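Local coordinates for toll-like receptor 13 (Mus musculus, PDB 4Z0C), which recognises bacterial 23S ribosomal RNA through its leucine-rich repeat ectodomain and signals through MYD88 and TRAF6 to activate NF-kappa-B, at residues L530-E533 with G534-H537; C6-E10 with F11-H15; L453-S456 with H457-L460. All coordinates share one frame; numbering follows the deposited sequence.

Contact 1: residues L530-E533 with G534-H537. With nucleotides of chain C; nucleotides of chain D.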
loop_
_atom_site.group_PDB
_atom_site.type_symbol
_atom_site.label_atom_id
_atom_site.label_comp_id
_atom_site.label_asym_id
_atom_site.label_seq_id
_atom_site.Cartn_x
_atom_site.Cartn_y
_atom_site.Cartn_z
ATOM N N LEU A 530 8.782 -10.822 15.360
ATOM C CA LEU A 530 7.610 -10.870 14.514
ATOM C C LEU A 530 7.200 -9.458 14.144
ATOM O O LEU A 530 6.949 -8.628 15.019
ATOM C CB LEU A 530 6.468 -11.563 15.267
ATOM C CG LEU A 530 5.088 -11.665 14.626
ATOM C CD1 LEU A 530 5.169 -12.202 13.188
ATOM C CD2 LEU A 530 4.190 -12.553 15.501
ATOM N N ASN A 531 7.120 -9.181 12.851
ATOM C CA ASN A 531 6.633 -7.881 12.397
ATOM C C ASN A 531 5.234 -7.992 11.768
ATOM O O ASN A 531 5.062 -8.671 10.768
ATOM C CB ASN A 531 7.624 -7.275 11.408
ATOM C CG ASN A 531 7.228 -5.887 10.945
ATOM O OD1 ASN A 531 6.041 -5.574 10.816
ATOM N ND2 ASN A 531 8.234 -5.048 10.656
ATOM N N LEU A 532 4.242 -7.319 12.356
ATOM C CA LEU A 532 2.879 -7.307 11.801
ATOM C C LEU A 532 2.405 -5.875 11.620
ATOM O O LEU A 532 1.224 -5.583 11.718
ATOM C CB LEU A 532 1.905 -8.047 12.698
ATOM C CG LEU A 532 2.116 -9.550 12.826
ATOM C CD1 LEU A 532 1.296 -10.066 13.997
ATOM C CD2 LEU A 532 1.725 -10.242 11.562
ATOM N N GLU A 533 3.339 -4.973 11.369
ATOM C CA GLU A 533 2.986 -3.578 11.228
ATOM C C GLU A 533 2.140 -3.272 9.991
ATOM O O GLU A 533 2.231 -3.945 8.961
ATOM C CB GLU A 533 4.253 -2.729 11.174
ATOM C CG GLU A 533 5.187 -2.926 12.346
ATOM C CD GLU A 533 6.266 -1.862 12.392
ATOM O OE1 GLU A 533 6.399 -1.101 11.406
ATOM O OE2 GLU A 533 6.980 -1.779 13.410
ATOM N N GLY A 534 1.325 -2.231 10.102
ATOM C CA GLY A 534 0.700 -1.614 8.952
ATOM C C GLY A 534 -0.089 -2.476 7.988
ATOM O O GLY A 534 0.068 -2.314 6.783
ATOM N N GLN A 535 -0.910 -3.396 8.493
ATOM C CA GLN A 535 -1.863 -4.095 7.627
ATOM C C GLN A 535 -2.776 -3.034 7.014
ATOM O O GLN A 535 -3.150 -2.078 7.691
ATOM C CB GLN A 535 -2.670 -5.124 8.425
ATOM C CG GLN A 535 -1.807 -6.089 9.213
ATOM C CD GLN A 535 -0.767 -6.799 8.344
ATOM O OE1 GLN A 535 -1.039 -7.193 7.210
ATOM N NE2 GLN A 535 0.437 -6.937 8.870
ATOM N N ARG A 536 -3.108 -3.186 5.734
ATOM C CA ARG A 536 -3.846 -2.160 4.980
ATOM C C ARG A 536 -5.081 -1.576 5.696
ATOM O O ARG A 536 -5.321 -0.372 5.668
ATOM C CB ARG A 536 -4.239 -2.692 3.581
ATOM N N HIS A 537 -5.868 -2.431 6.327
ATOM C CA HIS A 537 -7.042 -1.961 7.055
ATOM C C HIS A 537 -6.885 -2.272 8.518
ATOM O O HIS A 537 -7.862 -2.442 9.221
ATOM C CB HIS A 537 -8.308 -2.619 6.501
ATOM C CG HIS A 537 -8.601 -2.236 5.087
ATOM N ND1 HIS A 537 -9.041 -3.139 4.145
ATOM C CD2 HIS A 537 -8.509 -1.043 4.452
ATOM C CE1 HIS A 537 -9.204 -2.519 2.990
ATOM N NE2 HIS A 537 -8.885 -1.248 3.148
ATOM P P A C 5 15.542 4.363 12.241
ATOM O OP1 A C 5 16.758 5.155 12.498
ATOM O OP2 A C 5 15.643 2.914 11.943
ATOM O "O5'" A C 5 14.585 4.411 13.510
ATOM C "C5'" A C 5 14.445 5.576 14.305
ATOM C "C4'" A C 5 13.814 5.226 15.621
ATOM O "O4'" A C 5 12.383 5.097 15.419
ATOM C "C3'" A C 5 14.288 3.908 16.238
ATOM O "O3'" A C 5 14.317 4.012 17.665
ATOM C "C2'" A C 5 13.210 2.909 15.794
ATOM O "O2'" A C 5 13.021 1.796 16.651
ATOM C "C1'" A C 5 11.956 3.779 15.723
ATOM N N9 A C 5 11.045 3.367 14.653
ATOM C C8 A C 5 10.859 4.011 13.453
ATOM N N7 A C 5 9.978 3.426 12.674
ATOM C C5 A C 5 9.560 2.334 13.412
ATOM C C6 A C 5 8.640 1.322 13.128
ATOM N N6 A C 5 7.974 1.262 11.975
ATOM N N1 A C 5 8.434 0.374 14.065
ATOM C C2 A C 5 9.122 0.455 15.205
ATOM N N3 A C 5 10.023 1.360 15.582
ATOM C C4 A C 5 10.193 2.290 14.635
ATOM P P C D 2 -15.748 -2.770 -2.483
ATOM O OP1 C D 2 -16.062 -4.202 -2.302
ATOM O OP2 C D 2 -16.725 -1.741 -2.950
ATOM O "O5'" C D 2 -15.235 -2.303 -1.043
ATOM C "C5'" C D 2 -14.709 -0.997 -0.809
ATOM C "C4'" C D 2 -13.649 -1.008 0.264
ATOM O "O4'" C D 2 -14.240 -1.346 1.555
ATOM C "C3'" C D 2 -12.520 -2.009 0.037
ATOM O "O3'" C D 2 -11.311 -1.404 0.491
ATOM C "C2'" C D 2 -12.887 -3.159 0.964
ATOM O "O2'" C D 2 -11.810 -3.985 1.344
ATOM C "C1'" C D 2 -13.515 -2.410 2.134
ATOM N N1 C D 2 -14.399 -3.230 2.962
ATOM C C2 C D 2 -13.837 -3.794 4.111
ATOM O O2 C D 2 -12.647 -3.559 4.366
ATOM N N3 C D 2 -14.597 -4.574 4.904
ATOM C C4 C D 2 -15.880 -4.793 4.578
ATOM N N4 C D 2 -16.621 -5.571 5.377
ATOM C C5 C D 2 -16.466 -4.219 3.417
ATOM C C6 C D 2 -15.703 -3.455 2.635
ATOM P P G D 3 -10.014 -1.338 -0.453
ATOM O OP1 G D 3 -9.993 -2.597 -1.244
ATOM O OP2 G D 3 -8.869 -0.981 0.408
ATOM O "O5'" G D 3 -10.242 -0.048 -1.363
ATOM C "C5'" G D 3 -10.143 1.275 -0.827
ATOM C "C4'" G D 3 -10.973 2.269 -1.618
ATOM O "O4'" G D 3 -10.423 2.382 -2.955
ATOM C "C3'" G D 3 -12.449 1.919 -1.811
ATOM O "O3'" G D 3 -13.173 3.136 -1.997
ATOM C "C2'" G D 3 -12.442 1.184 -3.152
ATOM O "O2'" G D 3 -13.684 1.204 -3.842
ATOM C "C1'" G D 3 -11.396 1.983 -3.913
ATOM N N9 G D 3 -10.687 1.248 -4.959
ATOM C C8 G D 3 -9.909 0.122 -4.805
ATOM N N7 G D 3 -9.351 -0.256 -5.917
ATOM C C5 G D 3 -9.764 0.681 -6.855
ATOM C C6 G D 3 -9.454 0.790 -8.238
ATOM O O6 G D 3 -8.727 0.056 -8.944
ATOM N N1 G D 3 -10.088 1.899 -8.784
ATOM C C2 G D 3 -10.896 2.782 -8.117
ATOM N N2 G D 3 -11.403 3.778 -8.862
ATOM N N3 G D 3 -11.182 2.699 -6.821
ATOM C C4 G D 3 -10.582 1.628 -6.270
#

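Contact 2: residues C6-E10 with F11-H15. With nucleotides of chain C.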
loop_
_atom_site.group_PDB
_atom_site.type_symbol
_atom_site.label_atom_id
_atom_site.label_comp_id
_atom_site.label_asym_id
_atom_site.label_seq_id
_atom_site.Cartn_x
_atom_site.Cartn_y
_atom_site.Cartn_z
ATOM N N CYS A 6 17.152 19.204 24.751
ATOM C CA CYS A 6 17.874 17.977 24.430
ATOM C C CYS A 6 17.291 16.782 25.161
ATOM O O CYS A 6 16.655 16.934 26.207
ATOM C CB CYS A 6 19.345 18.107 24.883
ATOM S SG CYS A 6 20.327 19.428 24.129
ATOM N N THR A 7 17.571 15.580 24.673
ATOM C CA THR A 7 17.185 14.386 25.422
ATOM C C THR A 7 18.317 13.391 25.467
ATOM O O THR A 7 19.190 13.390 24.607
ATOM C CB THR A 7 15.912 13.678 24.832
ATOM O OG1 THR A 7 15.623 12.500 25.596
ATOM C CG2 THR A 7 16.116 13.273 23.364
ATOM N N GLN A 8 18.314 12.548 26.489
ATOM C CA GLN A 8 19.222 11.411 26.489
ATOM C C GLN A 8 18.697 10.304 25.575
ATOM O O GLN A 8 17.499 10.206 25.310
ATOM C CB GLN A 8 19.465 10.886 27.909
ATOM C CG GLN A 8 20.452 11.760 28.715
ATOM C CD GLN A 8 20.638 11.305 30.155
ATOM O OE1 GLN A 8 21.506 11.806 30.851
ATOM N NE2 GLN A 8 19.814 10.357 30.606
ATOM N N TYR A 9 19.624 9.513 25.064
ATOM C CA TYR A 9 19.315 8.317 24.300
ATOM C C TYR A 9 18.847 7.222 25.252
ATOM O O TYR A 9 19.447 6.978 26.279
ATOM C CB TYR A 9 20.566 7.884 23.522
ATOM C CG TYR A 9 20.499 6.537 22.844
ATOM C CD1 TYR A 9 19.431 6.190 22.002
ATOM C CD2 TYR A 9 21.533 5.619 23.009
ATOM C CE1 TYR A 9 19.393 4.944 21.382
ATOM C CE2 TYR A 9 21.509 4.385 22.378
ATOM C CZ TYR A 9 20.449 4.053 21.566
ATOM O OH TYR A 9 20.465 2.810 20.963
ATOM N N GLU A 10 17.786 6.540 24.875
ATOM C CA GLU A 10 17.113 5.599 25.751
ATOM C C GLU A 10 18.017 4.455 26.244
ATOM O O GLU A 10 17.823 3.940 27.343
ATOM C CB GLU A 10 15.852 5.076 25.019
ATOM C CG GLU A 10 15.622 5.831 23.679
ATOM C CD GLU A 10 14.173 5.836 23.204
ATOM O OE1 GLU A 10 13.526 4.764 23.189
ATOM O OE2 GLU A 10 13.683 6.920 22.811
ATOM N N PHE A 11 19.001 4.061 25.445
ATOM C CA PHE A 11 19.818 2.894 25.775
ATOM C C PHE A 11 21.268 3.246 26.117
ATOM O O PHE A 11 22.108 2.357 26.248
ATOM C CB PHE A 11 19.752 1.836 24.667
ATOM C CG PHE A 11 18.343 1.441 24.308
ATOM C CD1 PHE A 11 17.537 0.767 25.230
ATOM C CD2 PHE A 11 17.808 1.758 23.062
ATOM C CE1 PHE A 11 16.234 0.431 24.919
ATOM C CE2 PHE A 11 16.487 1.406 22.741
ATOM C CZ PHE A 11 15.713 0.741 23.660
ATOM N N ASP A 12 21.566 4.540 26.226
ATOM C CA ASP A 12 22.849 4.992 26.787
ATOM C C ASP A 12 22.763 6.453 27.276
ATOM O O ASP A 12 22.782 7.375 26.448
ATOM C CB ASP A 12 23.958 4.826 25.764
ATOM C CG ASP A 12 25.392 5.052 26.359
ATOM O OD1 ASP A 12 25.584 5.764 27.374
ATOM O OD2 ASP A 12 26.341 4.463 25.810
ATOM N N ILE A 13 22.672 6.651 28.606
ATOM C CA ILE A 13 22.577 7.997 29.215
ATOM C C ILE A 13 23.700 8.980 28.786
ATOM O O ILE A 13 23.539 10.202 28.884
ATOM C CB ILE A 13 22.514 7.951 30.797
ATOM C CG1 ILE A 13 23.763 7.301 31.402
ATOM C CG2 ILE A 13 21.267 7.227 31.298
ATOM C CD1 ILE A 13 23.839 7.417 32.943
ATOM N N HIS A 14 24.829 8.458 28.316
ATOM C CA HIS A 14 25.952 9.315 27.892
ATOM C C HIS A 14 25.754 9.939 26.496
ATOM O O HIS A 14 26.562 10.760 26.049
ATOM C CB HIS A 14 27.253 8.515 27.914
ATOM C CG HIS A 14 27.546 7.895 29.240
ATOM N ND1 HIS A 14 27.271 6.574 29.522
ATOM C CD2 HIS A 14 28.061 8.422 30.376
ATOM C CE1 HIS A 14 27.614 6.310 30.770
ATOM N NE2 HIS A 14 28.091 7.416 31.312
ATOM N N HIS A 15 24.690 9.541 25.799
ATOM C CA HIS A 15 24.412 10.098 24.475
ATOM C C HIS A 15 23.284 11.116 24.554
ATOM O O HIS A 15 22.208 10.815 25.074
ATOM C CB HIS A 15 24.067 8.981 23.477
ATOM C CG HIS A 15 25.216 8.072 23.165
ATOM N ND1 HIS A 15 25.407 7.508 21.924
ATOM C CD2 HIS A 15 26.242 7.636 23.932
ATOM C CE1 HIS A 15 26.493 6.757 21.943
ATOM N NE2 HIS A 15 27.025 6.828 23.146
ATOM P P A C 6 15.569 3.440 18.502
ATOM O OP1 A C 6 16.499 2.703 17.608
ATOM O OP2 A C 6 15.006 2.682 19.636
ATOM O "O5'" A C 6 16.305 4.760 18.993
ATOM C "C5'" A C 6 15.644 5.738 19.803
ATOM C "C4'" A C 6 16.130 7.136 19.490
ATOM O "O4'" A C 6 17.569 7.214 19.725
ATOM C "C3'" A C 6 15.928 7.581 18.050
ATOM O "O3'" A C 6 15.789 8.997 18.038
ATOM C "C2'" A C 6 17.254 7.195 17.391
ATOM O "O2'" A C 6 17.555 7.911 16.215
ATOM C "C1'" A C 6 18.250 7.509 18.506
ATOM N N9 A C 6 19.459 6.682 18.507
ATOM C C8 A C 6 19.600 5.365 18.121
ATOM N N7 A C 6 20.819 4.887 18.316
ATOM C C5 A C 6 21.518 5.943 18.890
ATOM C C6 A C 6 22.846 6.075 19.347
ATOM N N6 A C 6 23.746 5.096 19.293
ATOM N N1 A C 6 23.224 7.263 19.873
ATOM C C2 A C 6 22.312 8.244 19.938
ATOM N N3 A C 6 21.039 8.247 19.542
ATOM C C4 A C 6 20.693 7.052 19.023
#

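Contact 3: residues L453-S456 with H457-L460. With nucleotides of chain C.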
loop_
_atom_site.group_PDB
_atom_site.type_symbol
_atom_site.label_atom_id
_atom_site.label_comp_id
_atom_site.label_asym_id
_atom_site.label_seq_id
_atom_site.Cartn_x
_atom_site.Cartn_y
_atom_site.Cartn_z
ATOM N N LEU A 453 15.545 -15.637 3.271
ATOM C CA LEU A 453 14.695 -15.602 2.084
ATOM C C LEU A 453 13.898 -14.308 2.035
ATOM O O LEU A 453 13.136 -13.993 2.963
ATOM C CB LEU A 453 13.734 -16.806 2.061
ATOM C CG LEU A 453 12.615 -16.813 0.996
ATOM C CD1 LEU A 453 13.182 -16.665 -0.412
ATOM C CD2 LEU A 453 11.755 -18.092 1.058
ATOM N N ILE A 454 14.044 -13.573 0.944
ATOM C CA ILE A 454 13.285 -12.343 0.739
ATOM C C ILE A 454 12.206 -12.468 -0.355
ATOM O O ILE A 454 12.519 -12.720 -1.510
ATOM C CB ILE A 454 14.227 -11.205 0.380
ATOM C CG1 ILE A 454 15.274 -11.030 1.498
ATOM C CG2 ILE A 454 13.432 -9.944 0.117
ATOM C CD1 ILE A 454 16.390 -10.060 1.148
ATOM N N LEU A 455 10.935 -12.299 0.013
ATOM C CA LEU A 455 9.833 -12.373 -0.953
ATOM C C LEU A 455 9.032 -11.092 -0.930
ATOM O O LEU A 455 7.888 -11.058 -1.354
ATOM C CB LEU A 455 8.903 -13.537 -0.654
ATOM C CG LEU A 455 9.501 -14.885 -1.010
ATOM C CD1 LEU A 455 8.756 -15.975 -0.272
ATOM C CD2 LEU A 455 9.450 -15.082 -2.511
ATOM N N SER A 456 9.641 -10.037 -0.416
ATOM C CA SER A 456 8.923 -8.796 -0.220
ATOM C C SER A 456 8.604 -8.073 -1.522
ATOM O O SER A 456 9.284 -8.256 -2.529
ATOM C CB SER A 456 9.689 -7.891 0.738
ATOM O OG SER A 456 10.938 -7.552 0.187
ATOM N N HIS A 457 7.550 -7.259 -1.489
ATOM C CA HIS A 457 7.166 -6.421 -2.617
ATOM C C HIS A 457 6.828 -7.234 -3.862
ATOM O O HIS A 457 7.103 -6.825 -4.995
ATOM C CB HIS A 457 8.279 -5.428 -2.948
ATOM C CG HIS A 457 8.503 -4.384 -1.907
ATOM N ND1 HIS A 457 7.706 -3.265 -1.797
ATOM C CD2 HIS A 457 9.463 -4.263 -0.959
ATOM C CE1 HIS A 457 8.161 -2.500 -0.818
ATOM N NE2 HIS A 457 9.234 -3.079 -0.305
ATOM N N ASN A 458 6.260 -8.402 -3.643
ATOM C CA ASN A 458 5.645 -9.147 -4.729
ATOM C C ASN A 458 4.150 -8.873 -4.713
ATOM O O ASN A 458 3.712 -7.847 -4.182
ATOM C CB ASN A 458 5.946 -10.621 -4.571
ATOM C CG ASN A 458 7.358 -10.934 -4.975
ATOM O OD1 ASN A 458 7.664 -10.975 -6.166
ATOM N ND2 ASN A 458 8.246 -11.101 -3.994
ATOM N N CYS A 459 3.356 -9.743 -5.313
ATOM C CA CYS A 459 1.905 -9.579 -5.203
ATOM C C CYS A 459 1.298 -10.821 -4.571
ATOM O O CYS A 459 0.241 -11.276 -5.004
ATOM C CB CYS A 459 1.265 -9.359 -6.585
ATOM S SG CYS A 459 2.247 -8.428 -7.824
ATOM N N LEU A 460 1.958 -11.378 -3.558
ATOM C CA LEU A 460 1.534 -12.674 -3.018
ATOM C C LEU A 460 0.174 -12.610 -2.325
ATOM O O LEU A 460 -0.016 -11.815 -1.404
ATOM C CB LEU A 460 2.573 -13.250 -2.064
ATOM C CG LEU A 460 3.892 -13.752 -2.635
ATOM C CD1 LEU A 460 4.884 -14.019 -1.493
ATOM C CD2 LEU A 460 3.672 -14.993 -3.458
ATOM P P G C 3 8.769 3.421 3.495
ATOM O OP1 G C 3 7.699 3.221 2.510
ATOM O OP2 G C 3 8.558 4.434 4.556
ATOM O "O5'" G C 3 9.055 1.998 4.151
ATOM C "C5'" G C 3 8.416 1.691 5.395
ATOM C "C4'" G C 3 9.254 0.826 6.310
ATOM O "O4'" G C 3 9.337 -0.516 5.773
ATOM C "C3'" G C 3 10.698 1.282 6.541
ATOM O "O3'" G C 3 11.115 0.857 7.837
ATOM C "C2'" G C 3 11.462 0.455 5.518
ATOM O "O2'" G C 3 12.810 0.257 5.861
ATOM C "C1'" G C 3 10.687 -0.864 5.559
ATOM N N9 G C 3 10.729 -1.666 4.343
ATOM C C8 G C 3 10.344 -1.287 3.082
ATOM N N7 G C 3 10.463 -2.251 2.215
ATOM C C5 G C 3 10.939 -3.332 2.947
ATOM C C6 G C 3 11.262 -4.656 2.547
ATOM O O6 G C 3 11.216 -5.173 1.432
ATOM N N1 G C 3 11.700 -5.423 3.610
ATOM C C2 G C 3 11.828 -4.972 4.901
ATOM N N2 G C 3 12.279 -5.878 5.777
ATOM N N3 G C 3 11.538 -3.743 5.291
ATOM C C4 G C 3 11.101 -2.984 4.269
#

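Contact 1: residues L530-E533 with G534-H537
Gln535 reaches back across Glu533 and Gly534 to the backbone carbonyl of Leu532. With CG set opposite its own carbonyl carbon and the chain folded at chi2 (-54°), the side chain curls under the turn instead of extending from it. CG lies 4.0 Å from Leu532 O, and NE2 makes a straight but weak hydrogen bond of 3.3 Å to the same Leu532 O. The two ends of this amide are also held by the preceding coil, where NE2 donates to Leu503 O and OE1 accepts from Ile508 N, while Leu532 O has a further donor in Asn561 ND2 of the following one.

Glu533 leaves the turn in the other direction. Its CB sits 3.2 Å from Gly534 N, and from CG onward the chain is extended (chi2 -168°), carrying the carboxylate to nucleotide A5 of chain C. There OE1 accepts a hydrogen bond from A5 N6 at 2.9 Å, while OE2 approaches A5 N1 to 2.7 Å; both atoms of that second pair ordinarily accept, so its closeness is consistent with a shared proton. The backbone behind this carboxylate is fixed by an Asx turn, in which Asn531 OD1 accepts from Glu533 N at 2.8 Å. At the far end, His537 NE2 gives a weak bond of 2.8 Å to OP2 of nucleotide G3 of chain D, with its ring edge toward the phosphate.

An inward-turned amide after a short strand is characteristic of the LxxLxLxxN consensus of leucine-rich repeats, with Gln535 at the asparagine position and Glu533 facing the RNA.

Contact 2: residues C6-E10 with F11-H15
Tyr9 and Phe11 meet as an offset edge-to-face pair, their planes 85° apart and their ring centroids separated by 5.7 Å, with the edge of Phe11 directed to the face of Tyr9. Phe11 CD2 comes within 3.5 Å of Tyr9 OH, at the phenol end of the ring. The face of Phe11, in turn, has Glu10 CB above its centre, a CH-pi contact of 4.3 Å from Glu10 CB to the ring centroid.

Tyr9 is enclosed from two sides. One face carries Phe11 N above its centre; the opposite face carries the adenine of nucleotide A6 of chain C, whose C5 stands 3.4 Å above the Tyr9 ring plane, toward the rim. Setting CG opposite the backbone N (chi1 171°) brings the Tyr9 ring to the base, and Tyr9 CB meanwhile packs against His15 CB. His15 addresses the same adenine through its ring edge: ND1 donates to A6 N1 at 3.0 Å, while the ring also stacks with His39. One residue thus covers the base and another reads its edge.

The backbone fixes this geometry. Tyr9 N donates to His15 O at 2.9 Å, and Asp12 N bonds to Tyr9 O at 3.2 Å, from well above that carbonyl plane. At the tip, Asp12 OD1 receives both His14 N, in an Asx turn, and His14 ND1, on its syn lone pair. Beside the A6 ribose, the Glu10 carboxylate forms a salt bridge with Arg609, tying the N-terminal hairpin to strand 607-609 in the C-terminal part of the solenoid.

Two successive type I turns joining strands 7-9 and 15-17, beside the Cys6-Cys18 disulfide, fit the hairpin of an N-terminal leucine-rich repeat cap, used here as an RNA-binding site.

Contact 3: residues L453-S456 with H457-L460
Two flat groups follow Leu455 and Ser456: the amide of Asn458, which holds Leu455 O almost exactly in its own plane, and the ring of His457, which has the backbone carbon of Ser456 obliquely beside it. The His457 ring meets guanine G3 of chain C edge-on, with G3 N7 near the ring plane, and it also stacks with Tyr481. NE2 of His457 donates to G3 N7 at 2.9 Å, with an N-H...N angle of 163°, and CD2 of His457 stands 3.1 Å from G3 O6.

One residue earlier, Ser456 OG donates to the same G3 O6 at 2.7 Å, from a position between the backbone N and the carbonyl carbon (chi1 63°). The His457 backbone adopts a left-handed conformation, phi 61°, and the consecutive residues Ser456 and His457 reach two acceptors of the same base edge.

Beneath the RNA face, the amide works inward. Asn458 ND2 bonds to Leu455 O at 2.7 Å, coming from above the carbonyl plane instead of along a lone pair, and it donates to Leu431 O as well; Asn458 OD1 accepts from Ile436 N. This is the usual role of the consensus asparagine in a leucine-rich repeat, with Leu453 and Leu455 as leucines of the same pattern. Leu455 O is also held by Asn482 ND2, so this buried carbonyl has a donor from its own turn and another from the next coil. Leu460 CD1 closes the turn on the apolar side, 4.1 Å from Leu455 CB.

Chemically, the pair of donors matches the two acceptors on the Hoogsteen edge of guanine. The N7 bond would suit any purine; the O6 bond fits guanine, but a hydroxyl can also accept, so this pair alone would discriminate only modestly against adenine.

In the fold
Along the chain contact 2 comes first, at the N-terminal cap, followed by contact 3 in LRR 18 and contact 1 in LRR 21. Contacts 3 and 1 occupy equivalent turns after strands 452-454 and 529-531, with strands 476-478 and 500-502 between them; their centres are about 15 Å apart. Contact 2 lies about 29 Å from contact 1 and about 37 Å from contact 3, centre to centre, yet its nearest atoms are only about 13 Å from contact 1, because the curved solenoid brings the N-terminal hairpin round to face the region of LRR 21. None touches another directly. Chain C RNA joins them, with G3 at contact 3, A5 at contact 1 and A6 at contact 2.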